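Local coordinates for protein tRNA (adenine(22)-N(1))-methyltransferase (Bacillus subtilis, PDB 6Q56) that methylates N1 of adenosine 22 in tRNA, using S-adenosyl-L-methionine as the methyl donor, at residues A126-R130 against Y153-V157; W132-E136 against R163-Y167; L140-I145 against G179-A183; S173-V178 against L230-V234. The protein carries 2 engineered substitutions. Residues are numbered along the deposited sequence.

How the contacts relate
Contact 1 lies near the middle of the chain, about 4 Å from its centre, and contact 3 about 11 Å; both are buried and both reach the sheet, through the neighbouring strands 151-159 and 139-148. Contacts 1 and 2 share helix 127-135, but contact 2 is at the surface, where a cation-pi stack and direct hydrogen bonds replace the water bridges of contact 1. Contact 3 combines a carboxylate bonded to helix-start NH groups with apolar packing. Contact 4, about 17 Å from the centre, is wholly apolar at its buried heart. Arg130 ties three of them: its NE is 2.7 Å from Glu143 OE2 in a salt bridge, and its NH1 is 2.9 Å from Met176 O.

Contact 1: residues A126-R130 against Y153-V157; sequences AVHIR and YEVLV. With NI (nickel (II) ion), chain E.
Residues 127-130 are helical (phi/psi near -60/-40), and Ala126 O accepts from Ile129 N at 2.9 Å and Arg130 N at 3.2 Å. Residues 153-157 are extended, in the middle of strand 151-159. The backbones come closest at Ala126 and Glu154, with CA atoms 7.3 Å apart; Glu154 and Leu156 point toward the helix, whereas Val155 points away. Leu156 (m, chi2 near 58°) gives the most area: its CD2 lies 4.0 Å from Ile129 CG2 and 3.7 Å from Arg130 CG, its CD1 4.2 Å from Ala126 CB. CD2 also covers one face of the Arg130 guanidinium. Arg130 NH2 and Glu154 OE2 are 4.2 Å apart, too far for a salt bridge, so water mediates. One water accepts from Ala126 N (2.9 Å) and donates to Glu154 OE1 (2.6 Å); another lies 3.0 Å from Arg130 NH1 and 2.5 Å from Glu154 OE2. The direct ionic partner of Arg130 is Glu143. His128, which does not touch the strand segment, binds nickel through NE2 at 1.9 Å, with a water at 1.9 Å and His125 as further ligands. A helix laid on the antiparallel end of a mostly parallel sheet is characteristic of the Rossmann-like methyltransferase fold.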
loop_
_atom_site.group_PDB
_atom_site.type_symbol
_atom_site.label_atom_id
_atom_site.label_comp_id
_atom_site.label_asym_id
_atom_site.label_seq_id
_atom_site.Cartn_x
_atom_site.Cartn_y
_atom_site.Cartn_z
ATOM N N ALA A 126 2.537 6.035 2.434
ATOM C CA ALA A 126 3.028 4.848 1.942
ATOM C C ALA A 126 4.431 4.586 2.606
ATOM O O ALA A 126 4.901 3.445 2.636
ATOM C CB ALA A 126 3.242 4.904 0.429
ATOM N N VAL A 127 5.087 5.641 3.111
ATOM C CA VAL A 127 6.386 5.530 3.745
ATOM C C VAL A 127 6.424 4.464 4.844
ATOM O O VAL A 127 7.397 3.745 4.963
ATOM C CB VAL A 127 6.855 6.882 4.311
ATOM C CG1 VAL A 127 5.851 7.436 5.295
ATOM C CG2 VAL A 127 8.223 6.749 4.944
ATOM N N HIS A 128 5.370 4.372 5.643
ATOM C CA HIS A 128 5.322 3.389 6.715
ATOM C C HIS A 128 5.474 1.978 6.159
ATOM O O HIS A 128 6.033 1.104 6.802
ATOM C CB HIS A 128 4.012 3.488 7.493
ATOM C CG HIS A 128 3.762 4.826 8.106
ATOM N ND1 HIS A 128 4.595 5.384 9.047
ATOM C CD2 HIS A 128 2.750 5.707 7.934
ATOM C CE1 HIS A 128 4.118 6.557 9.416
ATOM N NE2 HIS A 128 2.998 6.779 8.754
ATOM N N ILE A 129 4.959 1.767 4.957
ATOM C CA ILE A 129 5.031 0.473 4.315
ATOM C C ILE A 129 6.442 0.206 3.825
ATOM O O ILE A 129 6.955 -0.890 3.981
ATOM C CB ILE A 129 4.050 0.371 3.139
ATOM C CG1 ILE A 129 2.618 0.501 3.638
ATOM C CG2 ILE A 129 4.216 -0.944 2.416
ATOM C CD1 ILE A 129 1.593 0.421 2.542
ATOM N N ARG A 130 7.066 1.214 3.231
ATOM C CA ARG A 130 8.419 1.062 2.724
ATOM C C ARG A 130 9.395 0.790 3.863
ATOM O O ARG A 130 10.293 -0.025 3.733
ATOM C CB ARG A 130 8.843 2.279 1.911
ATOM C CG ARG A 130 8.089 2.418 0.605
ATOM C CD ARG A 130 8.652 3.518 -0.273
ATOM N NE ARG A 130 7.756 3.848 -1.369
ATOM C CZ ARG A 130 6.787 4.748 -1.295
ATOM N NH1 ARG A 130 6.582 5.415 -0.178
ATOM N NH2 ARG A 130 6.022 4.976 -2.339
ATOM N N TYR A 153 -3.504 7.932 -5.592
ATOM C CA TYR A 153 -3.366 6.691 -4.873
ATOM C C TYR A 153 -2.108 5.993 -5.329
ATOM O O TYR A 153 -1.774 6.006 -6.502
ATOM C CB TYR A 153 -4.587 5.803 -5.096
ATOM C CG TYR A 153 -4.741 5.323 -6.515
ATOM C CD1 TYR A 153 -4.092 4.183 -6.954
ATOM C CD2 TYR A 153 -5.536 6.008 -7.418
ATOM C CE1 TYR A 153 -4.228 3.743 -8.252
ATOM C CE2 TYR A 153 -5.677 5.573 -8.721
ATOM C CZ TYR A 153 -5.021 4.442 -9.130
ATOM O OH TYR A 153 -5.159 4.007 -10.414
ATOM N N GLU A 154 -1.412 5.396 -4.378
ATOM C CA GLU A 154 -0.189 4.684 -4.654
ATOM C C GLU A 154 -0.394 3.194 -4.490
ATOM O O GLU A 154 -1.229 2.757 -3.713
ATOM C CB GLU A 154 0.900 5.136 -3.700
ATOM C CG GLU A 154 1.423 6.526 -3.961
ATOM C CD GLU A 154 1.996 7.156 -2.718
ATOM O OE1 GLU A 154 1.438 6.925 -1.637
ATOM O OE2 GLU A 154 2.994 7.880 -2.826
ATOM N N VAL A 155 0.387 2.422 -5.226
ATOM C CA VAL A 155 0.329 0.977 -5.161
ATOM C C VAL A 155 1.754 0.458 -5.128
ATOM O O VAL A 155 2.538 0.711 -6.029
ATOM C CB VAL A 155 -0.426 0.375 -6.354
ATOM C CG1 VAL A 155 -0.356 -1.139 -6.317
ATOM C CG2 VAL A 155 -1.867 0.830 -6.347
ATOM N N LEU A 156 2.081 -0.260 -4.065
ATOM C CA LEU A 156 3.413 -0.804 -3.890
ATOM C C LEU A 156 3.407 -2.306 -4.070
ATOM O O LEU A 156 2.544 -2.999 -3.558
ATOM C CB LEU A 156 3.954 -0.449 -2.508
ATOM C CG LEU A 156 4.386 0.999 -2.299
ATOM C CD1 LEU A 156 3.248 1.966 -2.566
ATOM C CD2 LEU A 156 4.930 1.185 -0.901
ATOM N N VAL A 157 4.387 -2.804 -4.802
ATOM C CA VAL A 157 4.502 -4.222 -5.053
ATOM C C VAL A 157 5.840 -4.697 -4.555
ATOM O O VAL A 157 6.869 -4.150 -4.913
ATOM C CB VAL A 157 4.389 -4.540 -6.542
ATOM C CG1 VAL A 157 4.553 -6.026 -6.773
ATOM C CG2 VAL A 157 3.072 -4.027 -7.086
HETATM NI NI NI E . 1.431 7.929 8.765
HETATM O O HOH W 1 2.412 8.110 0.410
HETATM O O HOH W 2 4.972 7.644 -1.281
HETATM O O HOH W 3 2.348 8.986 10.033
#

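Contact 2: residues W132-E136 against R163-Y167; sequences WLYKE and RDAAY
Tyr134 and Arg163 bury most of the surface here, with Asp164 next. Tyr134 sits near the C-terminal end of helix 127-135, with its ring carried outward by a t chi1; its CA is 5.7 Å from that of Arg163, the closest pair. Arg163 precedes the 3-10 turn 165-167 in a loop. From a p chi1 its side chain runs fully extended, so the guanidinium lies flat on the Tyr134 ring, centres 4.0 Å apart and planes at 9°: a stacked cation-pi pair. Arg163 CD adds a CH-pi contact, 3.5 Å from the centroid of the Tyr134 ring. Arg163 NH1 also donates to Tyr134 O at 2.6 Å (158°), a carbonyl of the helix's last turn. At the far end of the ring, Tyr134 OH donates to Asp164 OD1 at 2.7 Å. Tyr167 CE2 touches Tyr134 CD1 at 4.3 Å, where Met176 and Leu172 also pack. One tyrosine thus engages the loop through its carbonyl, ring face and hydroxyl, joining it to the helix end by directional polar bonds at a partly exposed surface.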
loop_
_atom_site.group_PDB
_atom_site.type_symbol
_atom_site.label_atom_id
_atom_site.label_comp_id
_atom_site.label_asym_id
_atom_site.label_seq_id
_atom_site.Cartn_x
_atom_site.Cartn_y
_atom_site.Cartn_z
ATOM N N TRP A 132 8.701 -0.646 6.695
ATOM C CA TRP A 132 8.455 -2.002 7.150
ATOM C C TRP A 132 9.037 -3.012 6.171
ATOM O O TRP A 132 9.673 -3.966 6.572
ATOM C CB TRP A 132 6.965 -2.257 7.332
ATOM C CG TRP A 132 6.697 -3.588 7.894
ATOM C CD1 TRP A 132 6.645 -3.921 9.203
ATOM C CD2 TRP A 132 6.476 -4.788 7.163
ATOM N NE1 TRP A 132 6.391 -5.254 9.341
ATOM C CE2 TRP A 132 6.284 -5.812 8.098
ATOM C CE3 TRP A 132 6.416 -5.097 5.808
ATOM C CZ2 TRP A 132 6.036 -7.118 7.723
ATOM C CZ3 TRP A 132 6.170 -6.391 5.440
ATOM C CH2 TRP A 132 5.982 -7.386 6.390
ATOM N N LEU A 133 8.811 -2.790 4.886
ATOM C CA LEU A 133 9.313 -3.679 3.852
ATOM C C LEU A 133 10.828 -3.804 3.908
ATOM O O LEU A 133 11.374 -4.897 3.840
ATOM C CB LEU A 133 8.918 -3.173 2.469
ATOM C CG LEU A 133 7.467 -3.335 2.060
ATOM C CD1 LEU A 133 7.268 -2.743 0.684
ATOM C CD2 LEU A 133 7.050 -4.791 2.085
ATOM N N TYR A 134 11.500 -2.676 4.035
ATOM C CA TYR A 134 12.951 -2.660 4.084
ATOM C C TYR A 134 13.488 -3.440 5.280
ATOM O O TYR A 134 14.623 -3.876 5.286
ATOM C CB TYR A 134 13.461 -1.222 4.118
ATOM C CG TYR A 134 14.943 -1.109 3.960
ATOM C CD1 TYR A 134 15.517 -0.993 2.712
ATOM C CD2 TYR A 134 15.772 -1.128 5.059
ATOM C CE1 TYR A 134 16.880 -0.895 2.564
ATOM C CE2 TYR A 134 17.136 -1.035 4.922
ATOM C CZ TYR A 134 17.685 -0.914 3.673
ATOM O OH TYR A 134 19.038 -0.813 3.535
ATOM N N LYS A 135 12.715 -3.428 6.349
ATOM C CA LYS A 135 13.125 -4.038 7.593
ATOM C C LYS A 135 12.926 -5.531 7.574
ATOM O O LYS A 135 13.695 -6.264 8.161
ATOM C CB LYS A 135 12.356 -3.403 8.752
ATOM C CG LYS A 135 12.325 -4.214 10.031
ATOM C CD LYS A 135 11.603 -3.487 11.147
ATOM C CE LYS A 135 10.095 -3.584 11.007
ATOM N NZ LYS A 135 9.556 -4.886 11.464
ATOM N N GLU A 136 11.868 -5.981 6.909
ATOM C CA GLU A 136 11.572 -7.406 6.836
ATOM C C GLU A 136 12.226 -8.023 5.609
ATOM O O GLU A 136 11.885 -9.134 5.202
ATOM C CB GLU A 136 10.060 -7.633 6.790
ATOM C CG GLU A 136 9.316 -7.092 7.999
ATOM C CD GLU A 136 9.738 -7.761 9.293
ATOM O OE1 GLU A 136 10.545 -8.713 9.235
ATOM O OE2 GLU A 136 9.262 -7.337 10.366
ATOM N N ARG A 163 16.522 -5.755 -0.781
ATOM C CA ARG A 163 15.884 -4.497 -0.388
ATOM C C ARG A 163 16.521 -3.197 -0.887
ATOM O O ARG A 163 15.826 -2.206 -1.066
ATOM C CB ARG A 163 15.775 -4.423 1.130
ATOM C CG ARG A 163 17.105 -4.445 1.851
ATOM C CD ARG A 163 16.894 -4.393 3.344
ATOM N NE ARG A 163 18.132 -4.269 4.090
ATOM C CZ ARG A 163 18.181 -4.155 5.408
ATOM N NH1 ARG A 163 17.064 -4.136 6.103
ATOM N NH2 ARG A 163 19.337 -4.050 6.029
ATOM N N ASP A 164 17.830 -3.196 -1.097
ATOM C CA ASP A 164 18.533 -2.004 -1.553
ATOM C C ASP A 164 18.428 -1.778 -3.053
ATOM O O ASP A 164 18.527 -0.658 -3.525
ATOM C CB ASP A 164 20.011 -2.099 -1.182
ATOM C CG ASP A 164 20.266 -1.859 0.292
ATOM O OD1 ASP A 164 19.529 -1.069 0.905
ATOM O OD2 ASP A 164 21.214 -2.456 0.830
ATOM N N ALA A 165 18.245 -2.856 -3.798
ATOM C CA ALA A 165 18.174 -2.783 -5.252
ATOM C C ALA A 165 17.317 -1.646 -5.790
ATOM O O ALA A 165 17.779 -0.833 -6.575
ATOM C CB ALA A 165 17.690 -4.103 -5.819
ATOM N N ALA A 166 16.063 -1.611 -5.376
ATOM C CA ALA A 166 15.128 -0.594 -5.841
ATOM C C ALA A 166 15.559 0.815 -5.465
ATOM O O ALA A 166 15.154 1.780 -6.098
ATOM C CB ALA A 166 13.735 -0.875 -5.304
ATOM N N TYR A 167 16.385 0.926 -4.435
ATOM C CA TYR A 167 16.849 2.221 -3.967
ATOM C C TYR A 167 18.181 2.657 -4.544
ATOM O O TYR A 167 18.734 3.660 -4.134
ATOM C CB TYR A 167 16.913 2.226 -2.452
ATOM C CG TYR A 167 15.559 2.118 -1.826
ATOM C CD1 TYR A 167 14.756 3.224 -1.694
ATOM C CD2 TYR A 167 15.078 0.908 -1.386
ATOM C CE1 TYR A 167 13.511 3.134 -1.127
ATOM C CE2 TYR A 167 13.836 0.806 -0.816
ATOM C CZ TYR A 167 13.056 1.925 -0.693
ATOM O OH TYR A 167 11.821 1.835 -0.132
HETATM O O HOH W 4 16.449 -5.145 9.250
#

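Contact 3: residues L140-I145 against G179-A183; sequences LIDEVI and GPFLA
A single carboxylate oxygen from a strand accepts two NH groups of a helix's first turn: Glu143 OE1 accepts Leu182 N at 3.0 Å (162°) and, weakly, Phe181 N at 2.7 Å (126°). Glu143 (m, then t) points toward helix 180-185, and its CA is 5.7 Å from that of Phe181. Gly179, the N-cap, has phi/psi 104/118; a CB there would come 2.9 Å from Glu143 OE1 and jam against the preceding carbonyl. On the strand, Ile141 and Asp142 both face Val157 in a classic beta bulge. Phe181 (chi1 m) covers this bend: its CE2 is 3.1 Å from Leu140 O, and Asp142 CA lies 4.0 Å from the ring centroid over the face, a CH-pi contact. Apolar contacts complete the interface: Leu140 CD1 to Pro180 CG at 3.8 Å, and Leu182 CD2 to Ile145 CG2 at 3.9 Å. Glu143 OE2 forms a salt bridge with Arg130, so the carboxylate links helices 127-135 and 180-185 to edge strand 139-148, while Phe190 of helix 188-210 packs on both Ile145 and Leu182.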
loop_
_atom_site.group_PDB
_atom_site.type_symbol
_atom_site.label_atom_id
_atom_site.label_comp_id
_atom_site.label_asym_id
_atom_site.label_seq_id
_atom_site.Cartn_x
_atom_site.Cartn_y
_atom_site.Cartn_z
ATOM N N LEU A 140 11.112 -4.001 -3.265
ATOM C CA LEU A 140 10.053 -3.384 -4.032
ATOM C C LEU A 140 10.347 -3.700 -5.473
ATOM O O LEU A 140 11.409 -3.364 -5.973
ATOM C CB LEU A 140 10.044 -1.872 -3.838
ATOM C CG LEU A 140 9.243 -1.315 -2.674
ATOM C CD1 LEU A 140 9.689 0.105 -2.376
ATOM C CD2 LEU A 140 7.763 -1.368 -2.985
ATOM N N ILE A 141 9.419 -4.344 -6.154
ATOM C CA ILE A 141 9.647 -4.677 -7.543
ATOM C C ILE A 141 8.953 -3.703 -8.475
ATOM O O ILE A 141 9.257 -3.656 -9.653
ATOM C CB ILE A 141 9.256 -6.122 -7.863
ATOM C CG1 ILE A 141 7.782 -6.368 -7.566
ATOM C CG2 ILE A 141 10.122 -7.067 -7.058
ATOM C CD1 ILE A 141 7.341 -7.767 -7.912
ATOM N N ASP A 142 8.030 -2.917 -7.942
ATOM C CA ASP A 142 7.341 -1.917 -8.744
ATOM C C ASP A 142 6.444 -1.042 -7.898
ATOM O O ASP A 142 6.002 -1.424 -6.825
ATOM C CB ASP A 142 6.532 -2.540 -9.878
ATOM C CG ASP A 142 6.212 -1.540 -10.989
ATOM O OD1 ASP A 142 6.769 -0.430 -10.981
ATOM O OD2 ASP A 142 5.408 -1.862 -11.872
ATOM N N GLU A 143 6.188 0.144 -8.421
ATOM C CA GLU A 143 5.340 1.124 -7.788
ATOM C C GLU A 143 4.607 1.886 -8.859
ATOM O O GLU A 143 5.136 2.116 -9.934
ATOM C CB GLU A 143 6.161 2.154 -7.031
ATOM C CG GLU A 143 6.889 1.677 -5.800
ATOM C CD GLU A 143 7.667 2.801 -5.153
ATOM O OE1 GLU A 143 8.392 3.511 -5.867
ATOM O OE2 GLU A 143 7.544 2.976 -3.938
ATOM N N VAL A 144 3.391 2.294 -8.554
ATOM C CA VAL A 144 2.616 3.094 -9.471
ATOM C C VAL A 144 1.884 4.142 -8.659
ATOM O O VAL A 144 1.473 3.895 -7.537
ATOM C CB VAL A 144 1.598 2.271 -10.287
ATOM C CG1 VAL A 144 0.667 1.507 -9.381
ATOM C CG2 VAL A 144 0.780 3.181 -11.177
ATOM N N ILE A 145 1.733 5.321 -9.230
ATOM C CA ILE A 145 0.990 6.374 -8.578
ATOM C C ILE A 145 0.081 6.941 -9.637
ATOM O O ILE A 145 0.526 7.375 -10.688
ATOM C CB ILE A 145 1.845 7.484 -7.955
ATOM C CG1 ILE A 145 0.926 8.426 -7.177
ATOM C CG2 ILE A 145 2.600 8.244 -9.023
ATOM C CD1 ILE A 145 1.623 9.422 -6.288
ATOM N N GLY A 179 8.854 7.088 -2.785
ATOM C CA GLY A 179 8.848 5.919 -3.633
ATOM C C GLY A 179 10.025 5.934 -4.578
ATOM O O GLY A 179 10.166 6.829 -5.401
ATOM N N PRO A 180 10.890 4.937 -4.468
ATOM C CA PRO A 180 12.064 4.869 -5.338
ATOM C C PRO A 180 11.704 4.791 -6.815
ATOM O O PRO A 180 12.289 5.497 -7.614
ATOM C CB PRO A 180 12.774 3.595 -4.884
ATOM C CG PRO A 180 11.761 2.811 -4.142
ATOM C CD PRO A 180 10.797 3.781 -3.564
ATOM N N PHE A 181 10.755 3.939 -7.166
ATOM C CA PHE A 181 10.338 3.801 -8.548
ATOM C C PHE A 181 9.607 5.059 -8.958
ATOM O O PHE A 181 9.848 5.610 -10.019
ATOM C CB PHE A 181 9.413 2.602 -8.724
ATOM C CG PHE A 181 10.115 1.281 -8.661
ATOM C CD1 PHE A 181 10.698 0.745 -9.784
ATOM C CD2 PHE A 181 10.182 0.575 -7.481
ATOM C CE1 PHE A 181 11.344 -0.470 -9.732
ATOM C CE2 PHE A 181 10.825 -0.638 -7.422
ATOM C CZ PHE A 181 11.410 -1.162 -8.547
ATOM N N LEU A 182 8.706 5.506 -8.098
ATOM C CA LEU A 182 7.926 6.698 -8.373
ATOM C C LEU A 182 8.838 7.881 -8.631
ATOM O O LEU A 182 8.600 8.671 -9.528
ATOM C CB LEU A 182 6.970 6.983 -7.222
ATOM C CG LEU A 182 5.994 5.838 -6.983
ATOM C CD1 LEU A 182 5.044 6.142 -5.846
ATOM C CD2 LEU A 182 5.239 5.501 -8.255
ATOM N N ALA A 183 9.885 7.989 -7.830
ATOM C CA ALA A 183 10.841 9.076 -7.953
ATOM C C ALA A 183 11.510 9.093 -9.320
ATOM O O ALA A 183 11.684 10.142 -9.902
ATOM C CB ALA A 183 11.888 8.992 -6.858
#

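Contact 4: residues S173-V178 against L230-V234; sequences SAGMLV and LLKEV
This is a helix-helix packing contact between helix 172-178, which follows the last strand of the Rossmann-like methyltransferase domain, and the C-terminal end of helix 215-234. Helices 188-210 and 215-234 follow one another as an alpha-helical hairpin, whose two long arms project from the domain; here the end of the second arm returns against it. The short axes of 173-178 and 230-234 cross at -81°, almost perpendicular, and approach to 10.0 Å. Contact is therefore concentrated around one crossing point, with 283 Å² buried in all and no hydrogen bond between the segments. The closest CA atoms, 6.1 Å apart, belong to Ala174 and Leu230, where the small alanine side chain permits the near approach. Leu230 (chi1 t, chi2 t) buries the most area, pointing toward the other helix; its CD2 is 4.2 Å from Leu177 CD2. Leu231 (m, t) brings its CD2 to 4.0 Å from both Leu177 CD2 and Val178 CG1. One turn further on, Val234 CG1 lies 3.9 Å from Ala174 CB and 3.9 Å from Val178 CG2. Trp194 of helix 188-210 packs on both Val178 and Leu231, so the first arm closes the same apolar cluster. At the exposed border Ser173 OG lies 3.2 Å from Leu230 CD1, and at the centre Ala174 CB meets Leu230 CD2 at 3.3 Å.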
loop_
_atom_site.group_PDB
_atom_site.type_symbol
_atom_site.label_atom_id
_atom_site.label_comp_id
_atom_site.label_asym_id
_atom_site.label_seq_id
_atom_site.Cartn_x
_atom_site.Cartn_y
_atom_site.Cartn_z
ATOM N N SER A 173 16.152 7.639 2.737
ATOM C CA SER A 173 15.303 8.653 3.324
ATOM C C SER A 173 14.229 9.120 2.356
ATOM O O SER A 173 13.049 9.054 2.659
ATOM C CB SER A 173 16.140 9.836 3.791
ATOM O OG SER A 173 15.319 10.835 4.328
ATOM N N ALA A 174 14.643 9.595 1.194
ATOM C CA ALA A 174 13.699 10.076 0.198
ATOM C C ALA A 174 12.940 8.935 -0.460
ATOM O O ALA A 174 11.725 8.962 -0.555
ATOM C CB ALA A 174 14.419 10.898 -0.849
ATOM N N GLY A 175 13.669 7.936 -0.921
ATOM C CA GLY A 175 13.062 6.800 -1.574
ATOM C C GLY A 175 11.898 6.241 -0.791
ATOM O O GLY A 175 10.836 5.991 -1.335
ATOM N N MET A 176 12.104 6.060 0.502
ATOM C CA MET A 176 11.078 5.507 1.363
ATOM C C MET A 176 9.861 6.400 1.504
ATOM O O MET A 176 8.756 5.919 1.698
ATOM C CB MET A 176 11.651 5.217 2.742
ATOM C CG MET A 176 12.677 4.111 2.743
ATOM S SD MET A 176 12.949 3.492 4.395
ATOM C CE MET A 176 14.112 2.184 4.055
ATOM N N LEU A 177 10.068 7.702 1.400
ATOM C CA LEU A 177 8.976 8.643 1.538
ATOM C C LEU A 177 8.158 8.814 0.273
ATOM O O LEU A 177 6.946 8.747 0.309
ATOM C CB LEU A 177 9.500 10.006 1.971
ATOM C CG LEU A 177 8.412 11.063 2.081
ATOM C CD1 LEU A 177 7.465 10.740 3.218
ATOM C CD2 LEU A 177 9.014 12.438 2.257
ATOM N N VAL A 178 8.818 9.052 -0.843
ATOM C CA VAL A 178 8.097 9.282 -2.078
ATOM C C VAL A 178 8.017 8.086 -3.006
ATOM O O VAL A 178 7.200 8.066 -3.908
ATOM C CB VAL A 178 8.699 10.475 -2.836
ATOM C CG1 VAL A 178 8.716 11.697 -1.941
ATOM C CG2 VAL A 178 10.100 10.163 -3.313
ATOM N N LEU A 230 14.480 17.399 1.432
ATOM C CA LEU A 230 14.250 16.061 0.909
ATOM C C LEU A 230 13.338 16.110 -0.303
ATOM O O LEU A 230 13.643 15.550 -1.352
ATOM C CB LEU A 230 13.620 15.180 1.981
ATOM C CG LEU A 230 13.680 13.685 1.732
ATOM C CD1 LEU A 230 13.353 12.932 3.003
ATOM C CD2 LEU A 230 12.735 13.296 0.612
ATOM N N LEU A 231 12.213 16.788 -0.149
ATOM C CA LEU A 231 11.260 16.914 -1.230
ATOM C C LEU A 231 11.857 17.716 -2.375
ATOM O O LEU A 231 11.638 17.412 -3.535
ATOM C CB LEU A 231 9.973 17.565 -0.736
ATOM C CG LEU A 231 9.165 16.692 0.215
ATOM C CD1 LEU A 231 7.899 17.402 0.647
ATOM C CD2 LEU A 231 8.854 15.354 -0.429
ATOM N N LYS A 232 12.623 18.739 -2.042
ATOM C CA LYS A 232 13.239 19.566 -3.057
ATOM C C LYS A 232 14.144 18.729 -3.952
ATOM O O LYS A 232 14.217 18.953 -5.145
ATOM C CB LYS A 232 14.027 20.708 -2.421
ATOM C CG LYS A 232 14.636 21.656 -3.431
ATOM C CD LYS A 232 15.403 22.784 -2.770
ATOM C CE LYS A 232 16.282 23.501 -3.783
ATOM N NZ LYS A 232 16.823 24.787 -3.273
ATOM N N GLU A 233 14.820 17.755 -3.363
ATOM C CA GLU A 233 15.726 16.888 -4.100
ATOM C C GLU A 233 15.003 15.901 -5.012
ATOM O O GLU A 233 15.601 15.352 -5.926
ATOM C CB GLU A 233 16.637 16.126 -3.131
ATOM C CG GLU A 233 17.579 17.009 -2.326
ATOM C CD GLU A 233 18.348 16.249 -1.260
ATOM O OE1 GLU A 233 18.119 15.035 -1.095
ATOM O OE2 GLU A 233 19.187 16.869 -0.581
ATOM N N VAL A 234 13.724 15.661 -4.764
ATOM C CA VAL A 234 12.986 14.717 -5.589
ATOM C C VAL A 234 12.158 15.336 -6.707
ATOM O O VAL A 234 11.738 14.635 -7.608
ATOM C CB VAL A 234 12.046 13.843 -4.750
ATOM C CG1 VAL A 234 12.835 12.951 -3.816
ATOM C CG2 VAL A 234 11.071 14.701 -3.982
#